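Acetone carboxylase alpha subunit (Xanthobacter autotrophicus Py2, PDB 5M45) is the alpha subunit of a carboxylase complex of six chains, a hydantoinase B/oxoprolinase family protein that carries a manganese site. Local coordinates at residues T156-F161 with A239-I244; Q716-S721 with P726-D731; K568-S573 with A592-A597. All coordinates share one frame; numbering follows the deposited sequence.

Contact 1 (T156-F161 with A239-I244); sequences TIVPIF and AGCHMI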
loop_
_atom_site.group_PDB
_atom_site.type_symbol
_atom_site.label_atom_id
_atom_site.label_comp_id
_atom_site.label_asym_id
_atom_site.label_seq_id
_atom_site.Cartn_x
_atom_site.Cartn_y
_atom_site.Cartn_z
ATOM N N THR A 156 15.858 -6.327 6.398
ATOM C CA THR A 156 15.738 -6.413 7.856
ATOM C C THR A 156 17.069 -5.881 8.414
ATOM O O THR A 156 18.145 -6.313 7.996
ATOM C CB THR A 156 15.484 -7.850 8.343
ATOM O OG1 THR A 156 14.235 -8.337 7.842
ATOM C CG2 THR A 156 15.459 -7.920 9.894
ATOM N N ILE A 157 16.983 -4.881 9.294
ATOM C CA ILE A 157 18.147 -4.173 9.869
ATOM C C ILE A 157 18.080 -4.223 11.436
ATOM O O ILE A 157 17.066 -3.869 12.036
ATOM C CB ILE A 157 18.190 -2.715 9.351
ATOM C CG1 ILE A 157 18.400 -2.653 7.824
ATOM C CG2 ILE A 157 19.315 -1.940 10.029
ATOM C CD1 ILE A 157 17.965 -1.309 7.230
ATOM N N VAL A 158 19.160 -4.700 12.072
ATOM C CA VAL A 158 19.239 -4.885 13.533
ATOM C C VAL A 158 20.492 -4.121 14.050
ATOM O O VAL A 158 21.601 -4.349 13.545
ATOM C CB VAL A 158 19.359 -6.379 13.887
ATOM C CG1 VAL A 158 19.587 -6.563 15.368
ATOM C CG2 VAL A 158 18.113 -7.124 13.414
ATOM N N PRO A 159 20.327 -3.253 15.069
ATOM C CA PRO A 159 21.500 -2.609 15.675
ATOM C C PRO A 159 22.275 -3.584 16.553
ATOM O O PRO A 159 21.693 -4.553 17.087
ATOM C CB PRO A 159 20.897 -1.471 16.514
ATOM C CG PRO A 159 19.563 -2.019 16.935
ATOM C CD PRO A 159 19.080 -2.840 15.742
ATOM N N ILE A 160 23.577 -3.348 16.656
ATOM C CA ILE A 160 24.481 -4.153 17.497
ATOM C C ILE A 160 25.032 -3.305 18.641
ATOM O O ILE A 160 25.608 -2.240 18.404
ATOM C CB ILE A 160 25.649 -4.735 16.651
ATOM C CG1 ILE A 160 25.079 -5.532 15.465
ATOM C CG2 ILE A 160 26.561 -5.578 17.530
ATOM C CD1 ILE A 160 26.099 -6.008 14.432
ATOM N N PHE A 161 24.862 -3.789 19.874
ATOM C CA PHE A 161 25.250 -3.100 21.115
ATOM C C PHE A 161 26.364 -3.857 21.865
ATOM O O PHE A 161 26.478 -5.066 21.771
ATOM C CB PHE A 161 24.012 -2.911 22.034
ATOM C CG PHE A 161 23.118 -1.745 21.632
ATOM C CD1 PHE A 161 22.243 -1.853 20.572
ATOM C CD2 PHE A 161 23.144 -0.557 22.361
ATOM C CE1 PHE A 161 21.396 -0.788 20.221
ATOM C CE2 PHE A 161 22.337 0.512 21.997
ATOM C CZ PHE A 161 21.444 0.397 20.942
ATOM N N ALA A 239 17.118 -14.679 10.847
ATOM C CA ALA A 239 18.116 -15.694 11.208
ATOM C C ALA A 239 19.533 -15.217 10.943
ATOM O O ALA A 239 20.388 -15.257 11.829
ATOM C CB ALA A 239 17.868 -17.006 10.465
ATOM N N GLY A 240 19.789 -14.777 9.723
ATOM C CA GLY A 240 21.124 -14.337 9.379
ATOM C C GLY A 240 21.597 -13.093 10.151
ATOM O O GLY A 240 22.750 -13.036 10.575
ATOM N N CYS A 241 20.718 -12.132 10.335
ATOM C CA CYS A 241 21.021 -10.952 11.164
ATOM C C CYS A 241 21.441 -11.357 12.585
ATOM O O CYS A 241 22.456 -10.861 13.081
ATOM C CB CYS A 241 19.852 -9.964 11.208
ATOM S SG CYS A 241 19.531 -9.068 9.647
ATOM N N HIS A 242 20.676 -12.260 13.219
ATOM C CA HIS A 242 20.974 -12.696 14.598
ATOM C C HIS A 242 22.208 -13.598 14.708
ATOM O O HIS A 242 22.935 -13.494 15.698
ATOM C CB HIS A 242 19.724 -13.302 15.293
ATOM C CG HIS A 242 18.716 -12.265 15.696
ATOM N ND1 HIS A 242 17.487 -12.586 16.240
ATOM C CD2 HIS A 242 18.753 -10.915 15.620
ATOM C CE1 HIS A 242 16.827 -11.473 16.516
ATOM N NE2 HIS A 242 17.575 -10.447 16.140
ATOM N N MET A 243 22.464 -14.425 13.688
ATOM C CA MET A 243 23.725 -15.203 13.598
ATOM C C MET A 243 24.944 -14.264 13.589
ATOM O O MET A 243 25.922 -14.493 14.312
ATOM C CB MET A 243 23.748 -16.112 12.339
ATOM C CG MET A 243 22.774 -17.286 12.392
ATOM S SD MET A 243 22.595 -18.126 10.813
ATOM C CE MET A 243 24.195 -18.904 10.718
ATOM N N ILE A 244 24.867 -13.196 12.802
ATOM C CA ILE A 244 25.985 -12.233 12.702
ATOM C C ILE A 244 26.135 -11.417 13.992
ATOM O O ILE A 244 27.259 -11.224 14.456
ATOM C CB ILE A 244 25.860 -11.355 11.434
ATOM C CG1 ILE A 244 26.108 -12.203 10.168
ATOM C CG2 ILE A 244 26.835 -10.171 11.465
ATOM C CD1 ILE A 244 25.418 -11.627 8.927
#

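Contact 2 (Q716-S721 with P726-D731); sequences QMFAAS and PRFEKD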
loop_
_atom_site.group_PDB
_atom_site.type_symbol
_atom_site.label_atom_id
_atom_site.label_comp_id
_atom_site.label_asym_id
_atom_site.label_seq_id
_atom_site.Cartn_x
_atom_site.Cartn_y
_atom_site.Cartn_z
ATOM N N GLN A 716 11.188 12.876 -28.541
ATOM C CA GLN A 716 10.931 13.067 -27.106
ATOM C C GLN A 716 12.210 12.846 -26.286
ATOM O O GLN A 716 12.479 13.634 -25.361
ATOM C CB GLN A 716 9.818 12.136 -26.606
ATOM C CG GLN A 716 9.322 12.449 -25.208
ATOM C CD GLN A 716 10.259 11.925 -24.106
ATOM O OE1 GLN A 716 10.967 10.930 -24.290
ATOM N NE2 GLN A 716 10.252 12.601 -22.958
ATOM N N MET A 717 12.986 11.820 -26.628
ATOM C CA MET A 717 14.264 11.534 -25.935
ATOM C C MET A 717 15.252 12.723 -25.982
ATOM O O MET A 717 15.745 13.168 -24.925
ATOM C CB MET A 717 14.910 10.267 -26.501
ATOM C CG MET A 717 16.173 9.816 -25.788
ATOM S SD MET A 717 17.211 8.685 -26.769
ATOM C CE MET A 717 18.070 9.852 -27.874
ATOM N N PHE A 718 15.504 13.243 -27.178
ATOM C CA PHE A 718 16.358 14.445 -27.314
ATOM C C PHE A 718 15.761 15.663 -26.608
ATOM O O PHE A 718 16.474 16.334 -25.846
ATOM C CB PHE A 718 16.678 14.758 -28.791
ATOM C CG PHE A 718 17.666 13.783 -29.415
ATOM C CD1 PHE A 718 18.995 13.744 -28.990
ATOM C CD2 PHE A 718 17.266 12.889 -30.401
ATOM C CE1 PHE A 718 19.897 12.868 -29.570
ATOM C CE2 PHE A 718 18.158 11.983 -30.958
ATOM C CZ PHE A 718 19.486 11.995 -30.552
ATOM N N ALA A 719 14.455 15.925 -26.754
ATOM C CA ALA A 719 13.891 17.125 -26.127
ATOM C C ALA A 719 14.025 17.112 -24.608
ATOM O O ALA A 719 14.377 18.137 -24.009
ATOM C CB ALA A 719 12.454 17.345 -26.529
ATOM N N ALA A 720 13.735 15.970 -23.990
ATOM C CA ALA A 720 13.812 15.852 -22.525
ATOM C C ALA A 720 15.287 15.927 -22.030
ATOM O O ALA A 720 15.576 16.589 -21.023
ATOM C CB ALA A 720 13.161 14.556 -22.061
ATOM N N SER A 721 16.184 15.272 -22.756
ATOM C CA SER A 721 17.627 15.281 -22.476
ATOM C C SER A 721 18.226 16.724 -22.553
ATOM O O SER A 721 19.003 17.145 -21.702
ATOM C CB SER A 721 18.354 14.309 -23.415
ATOM O OG SER A 721 17.971 12.920 -23.196
ATOM N N PRO A 726 21.914 21.081 -20.367
ATOM C CA PRO A 726 22.305 22.132 -21.327
ATOM C C PRO A 726 23.675 21.942 -21.994
ATOM O O PRO A 726 23.859 22.373 -23.121
ATOM C CB PRO A 726 22.302 23.436 -20.504
ATOM C CG PRO A 726 22.051 23.024 -19.068
ATOM C CD PRO A 726 21.635 21.594 -19.011
ATOM N N ARG A 727 24.625 21.309 -21.326
ATOM C CA ARG A 727 25.907 21.022 -21.952
ATOM C C ARG A 727 25.758 20.009 -23.102
ATOM O O ARG A 727 26.454 20.104 -24.112
ATOM C CB ARG A 727 26.863 20.528 -20.886
ATOM C CG ARG A 727 28.306 20.511 -21.268
ATOM C CD ARG A 727 29.180 20.631 -19.971
ATOM N NE ARG A 727 28.937 19.832 -18.725
ATOM C CZ ARG A 727 29.129 18.506 -18.541
ATOM N NH1 ARG A 727 29.379 17.712 -19.584
ATOM N NH2 ARG A 727 29.012 17.995 -17.342
ATOM N N PHE A 728 24.841 19.053 -22.956
ATOM C CA PHE A 728 24.526 18.085 -23.993
ATOM C C PHE A 728 23.858 18.766 -25.189
ATOM O O PHE A 728 24.229 18.474 -26.320
ATOM C CB PHE A 728 23.682 16.888 -23.462
ATOM C CG PHE A 728 23.213 15.945 -24.548
ATOM C CD1 PHE A 728 24.099 15.164 -25.244
ATOM C CD2 PHE A 728 21.865 15.867 -24.867
ATOM C CE1 PHE A 728 23.657 14.321 -26.269
ATOM C CE2 PHE A 728 21.416 15.008 -25.884
ATOM C CZ PHE A 728 22.315 14.237 -26.585
ATOM N N GLU A 729 22.918 19.678 -24.948
ATOM C CA GLU A 729 22.270 20.404 -26.039
ATOM C C GLU A 729 23.321 21.205 -26.844
ATOM O O GLU A 729 23.328 21.187 -28.070
ATOM C CB GLU A 729 21.143 21.340 -25.541
ATOM C CG GLU A 729 20.492 22.117 -26.680
ATOM C CD GLU A 729 19.212 22.860 -26.347
ATOM O OE1 GLU A 729 18.695 22.782 -25.212
ATOM O OE2 GLU A 729 18.693 23.478 -27.293
ATOM N N LYS A 730 24.203 21.888 -26.127
ATOM C CA LYS A 730 25.280 22.626 -26.758
ATOM C C LYS A 730 26.213 21.731 -27.625
ATOM O O LYS A 730 26.545 22.094 -28.761
ATOM C CB LYS A 730 26.052 23.413 -25.693
ATOM C CG LYS A 730 27.297 24.140 -26.219
ATOM C CD LYS A 730 27.978 24.854 -25.047
ATOM C CE LYS A 730 29.385 25.314 -25.352
ATOM N NZ LYS A 730 29.367 26.217 -26.537
ATOM N N ASP A 731 26.601 20.576 -27.089
ATOM C CA ASP A 731 27.402 19.533 -27.806
ATOM C C ASP A 731 26.702 19.077 -29.109
ATOM O O ASP A 731 27.327 18.992 -30.162
ATOM C CB ASP A 731 27.597 18.301 -26.867
ATOM C CG ASP A 731 28.588 17.252 -27.315
ATOM O OD1 ASP A 731 29.318 17.557 -28.288
ATOM O OD2 ASP A 731 28.660 16.111 -26.630
#

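Contact 3 (K568-S573 with A592-A597); sequences KELIAS and AMLPDA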
loop_
_atom_site.group_PDB
_atom_site.type_symbol
_atom_site.label_atom_id
_atom_site.label_comp_id
_atom_site.label_asym_id
_atom_site.label_seq_id
_atom_site.Cartn_x
_atom_site.Cartn_y
_atom_site.Cartn_z
ATOM N N LYS A 568 -4.688 -30.412 -25.837
ATOM C CA LYS A 568 -5.224 -31.626 -25.183
ATOM C C LYS A 568 -5.537 -32.729 -26.233
ATOM O O LYS A 568 -5.125 -33.867 -26.088
ATOM C CB LYS A 568 -6.455 -31.318 -24.345
ATOM C CG LYS A 568 -6.930 -32.517 -23.564
ATOM C CD LYS A 568 -8.116 -32.214 -22.668
ATOM C CE LYS A 568 -8.670 -33.534 -22.186
ATOM N NZ LYS A 568 -8.968 -33.517 -20.735
ATOM N N GLU A 569 -6.238 -32.341 -27.290
ATOM C CA GLU A 569 -6.613 -33.260 -28.375
ATOM C C GLU A 569 -5.402 -33.649 -29.240
ATOM O O GLU A 569 -5.293 -34.816 -29.650
ATOM C CB GLU A 569 -7.719 -32.640 -29.231
ATOM C CG GLU A 569 -8.409 -33.552 -30.231
ATOM C CD GLU A 569 -8.747 -34.935 -29.600
ATOM O OE1 GLU A 569 -8.113 -35.973 -30.029
ATOM O OE2 GLU A 569 -9.603 -34.980 -28.638
ATOM N N LEU A 570 -4.494 -32.706 -29.504
ATOM C CA LEU A 570 -3.285 -33.003 -30.274
ATOM C C LEU A 570 -2.373 -34.000 -29.550
ATOM O O LEU A 570 -1.837 -34.921 -30.170
ATOM C CB LEU A 570 -2.527 -31.725 -30.659
ATOM C CG LEU A 570 -3.256 -30.736 -31.575
ATOM C CD1 LEU A 570 -2.540 -29.405 -31.588
ATOM C CD2 LEU A 570 -3.402 -31.243 -33.001
ATOM N N ILE A 571 -2.222 -33.843 -28.237
ATOM C CA ILE A 571 -1.471 -34.788 -27.420
ATOM C C ILE A 571 -2.123 -36.189 -27.486
ATOM O O ILE A 571 -1.444 -37.174 -27.784
ATOM C CB ILE A 571 -1.353 -34.288 -25.959
ATOM C CG1 ILE A 571 -0.384 -33.082 -25.885
ATOM C CG2 ILE A 571 -0.893 -35.384 -25.032
ATOM C CD1 ILE A 571 -0.599 -32.216 -24.654
ATOM N N ALA A 572 -3.427 -36.248 -27.226
ATOM C CA ALA A 572 -4.170 -37.511 -27.224
ATOM C C ALA A 572 -4.189 -38.227 -28.577
ATOM O O ALA A 572 -4.175 -39.439 -28.607
ATOM C CB ALA A 572 -5.604 -37.274 -26.734
ATOM N N SER A 573 -4.212 -37.504 -29.690
ATOM C CA SER A 573 -4.305 -38.128 -31.008
ATOM C C SER A 573 -2.950 -38.563 -31.580
ATOM O O SER A 573 -2.917 -39.184 -32.632
ATOM C CB SER A 573 -5.014 -37.197 -31.995
ATOM O OG SER A 573 -4.211 -36.045 -32.293
ATOM N N ALA A 592 2.842 -23.791 -37.466
ATOM C CA ALA A 592 2.097 -24.695 -38.357
ATOM C C ALA A 592 1.515 -25.938 -37.659
ATOM O O ALA A 592 0.616 -26.568 -38.207
ATOM C CB ALA A 592 2.973 -25.103 -39.540
ATOM N N MET A 593 2.031 -26.285 -36.478
ATOM C CA MET A 593 1.523 -27.415 -35.683
ATOM C C MET A 593 0.237 -27.056 -34.911
ATOM O O MET A 593 -0.422 -27.957 -34.363
ATOM C CB MET A 593 2.586 -27.862 -34.657
ATOM C CG MET A 593 3.937 -28.305 -35.208
ATOM S SD MET A 593 5.078 -28.746 -33.844
ATOM C CE MET A 593 6.632 -28.843 -34.720
ATOM N N LEU A 594 -0.110 -25.766 -34.847
ATOM C CA LEU A 594 -1.222 -25.264 -34.062
ATOM C C LEU A 594 -2.189 -24.482 -34.962
ATOM O O LEU A 594 -2.384 -23.285 -34.767
ATOM C CB LEU A 594 -0.694 -24.348 -32.950
ATOM C CG LEU A 594 0.358 -24.929 -31.993
ATOM C CD1 LEU A 594 0.866 -23.855 -31.035
ATOM C CD2 LEU A 594 -0.182 -26.112 -31.199
ATOM N N PRO A 595 -2.820 -25.181 -35.942
ATOM C CA PRO A 595 -3.690 -24.497 -36.910
ATOM C C PRO A 595 -4.898 -23.775 -36.290
ATOM O O PRO A 595 -5.416 -22.867 -36.910
ATOM C CB PRO A 595 -4.141 -25.636 -37.852
ATOM C CG PRO A 595 -4.051 -26.883 -37.006
ATOM C CD PRO A 595 -2.846 -26.642 -36.130
ATOM N N ASP A 596 -5.365 -24.174 -35.100
ATOM C CA ASP A 596 -6.534 -23.510 -34.473
ATOM C C ASP A 596 -6.166 -22.407 -33.456
ATOM O O ASP A 596 -7.047 -21.754 -32.925
ATOM C CB ASP A 596 -7.449 -24.536 -33.806
ATOM C CG ASP A 596 -7.989 -25.584 -34.810
ATOM O OD1 ASP A 596 -8.435 -25.203 -35.902
ATOM O OD2 ASP A 596 -7.960 -26.805 -34.526
ATOM N N ALA A 597 -4.882 -22.209 -33.167
ATOM C CA ALA A 597 -4.486 -21.306 -32.093
ATOM C C ALA A 597 -4.546 -19.814 -32.461
ATOM O O ALA A 597 -4.401 -19.448 -33.621
ATOM C CB ALA A 597 -3.076 -21.654 -31.626
#

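Contact 1 (T156-F161 with A239-I244)
Cys241 on the helix and Val158 on the strand meet through small apolar groups. Val158 CG2 lies 4.0 Å from Cys241 CB. The thiol end of Cys241 reaches back to Thr156, where SG sits 3.5 Å from Thr156 O. This is a van der Waals approach; no hydrogen bond joins the two segments. The methyl of Thr156 takes part more loosely, with CG2 4.2 Å from Cys241 SG. His242 touches the same valine methyl from another direction. Its imidazole swings back to the strand, and NE2 comes within 4.3 Å of Val158 CG2.

The valine torsion puts CG2 nearest the helix. CG1 stands anti to the backbone N (chi1 174°), which leaves CG2 beside that nitrogen and within reach of both Cys241 and His242. Thr156 and Val158 serve together because alternate residues of a strand point to the same side. The Thr156 hydroxyl is held separately by a hydrogen bond between OG1 and Arg237 NE, with the arginine, one turn earlier on the helix, as donor.

The short axes run nearly parallel, 20° apart and 8.8 Å from each other at closest approach. Helix 227-255 thus packs along strand 153-162 on one face of an antiparallel sheet. Asp153 in this strand binds manganese, together with His150 and with His175 of neighbouring strand 165-175. Backbone bonds from Thr156 to Gly172 and from Val158 to Val170 tie these two strands together. Ile244 continues the packing onto Val170, Phe92 of strand 90-95, and Val68 and Ala71 of helix 54-75.

Contact 2 (Q716-S721 with P726-D731)
Phe728 sends its CG anti to its own backbone N (chi1 174°), and this carries the ring across to Phe718 and Ser721 of the preceding helix. Phe718 is turned the other way at its first torsion, with CG beside the backbone N (chi1 -73°). The two rings come together at their rims. Phe718 CE1 lies 4.1 Å from Phe728 CZ, each atom near the plane of the other ring. The rings lie nearly in one plane and meet edge to edge; they do not stack. Ser721 adds its methylene to the same ring, with CB 4.0 Å from Phe728 CE2.

One face of Phe718 is taken by its neighbour Met717, whose CE methyl stands 3.6 Å above the ring plane, over its centre. The Ser721 hydroxyl turns back to its own helix. Ser721 OG donates to Met717 O over 2.8 Å and comes from above the carbonyl plane. Ser721 N reaches the same oxygen from the opposite face, so two donors grip it. OG is also hydrogen-bonded to His317 ND1 on strand 313-324, and the His317 ring meets that of Phe728.

The two segments belong to consecutive helices, 712-724 and 726-735; one residue separates the helices. The chain turns sharply between them, and the first packs on strand 313-324. Phe732 extends the aromatic cluster beyond Phe718, and Arg727 makes a salt bridge to Asp333.

The interface itself is buried and apolar. No hydrogen bond crosses it, and it rests on van der Waals contact. The one hydroxyl it contains is satisfied away from the aromatic ring, and the serine meets Phe728 through its CB.

Contact 3 (K568-S573 with A592-A597)
Leu570 and Leu594 approach at a slant, and one methyl of each makes the touch. Leu570 CD1 lies 4.1 Å from Leu594 CD2. The other methyl of Leu594, CD1, is turned away from the helix. Both leucines have CG beside the backbone N and anti to the carbonyl carbon. For Leu570, chi1 is -63°, which extends the side chain from the helix towards the loop. Leu570 CD1 also rests 3.8 Å from Met593 O, so the methyl packs against a backbone carbonyl as well as a side chain. The side chain of Met593 itself leads away from the helix.

The backbones stay well apart, with 8.9 Å between Leu570 CA and Leu594 CA. The leucine side chains bridge this gap. Helix 567-573 and the loop carrying Leu594 both belong to the long connection between strands 559-563 and 598-602. These strands are antiparallel neighbours at one side of a five-stranded sheet, so the contact lies within the long excursion that joins them.

Leu594 opens a type I beta turn that ends at Ala597, closed by a bond of 3.2 Å from Ala597 N to Leu594 O. The chain then enters strand 598-602. Around the pair, Leu570 also touches Ala575, and Met593 lies on Glu576. Asp596 packs on Asn566, just before the helix. On the helix, Ile571 packs on an apolar side chain of another protein chain.

Overall arrangement
Along the chain the order is contact 1, contact 3, contact 2, each closing before the next opens. None touches another. The centres of contacts 1 and 2 are about 46 Å apart. Those of contacts 1 and 3 are about 55 Å apart, and those of contacts 2 and 3 about 53 Å. Contacts 1 and 2 lie on opposite sides of the chain's centre. Each is tied to a different sheet: contact 1 to the seven-stranded antiparallel sheet, contact 2 to the mixed sheet containing strand 313-324, and contact 3 to the five-stranded sheet containing strand 598-602. Each has a few residues within reach of another protein chain, consistent with a place near subunit interfaces.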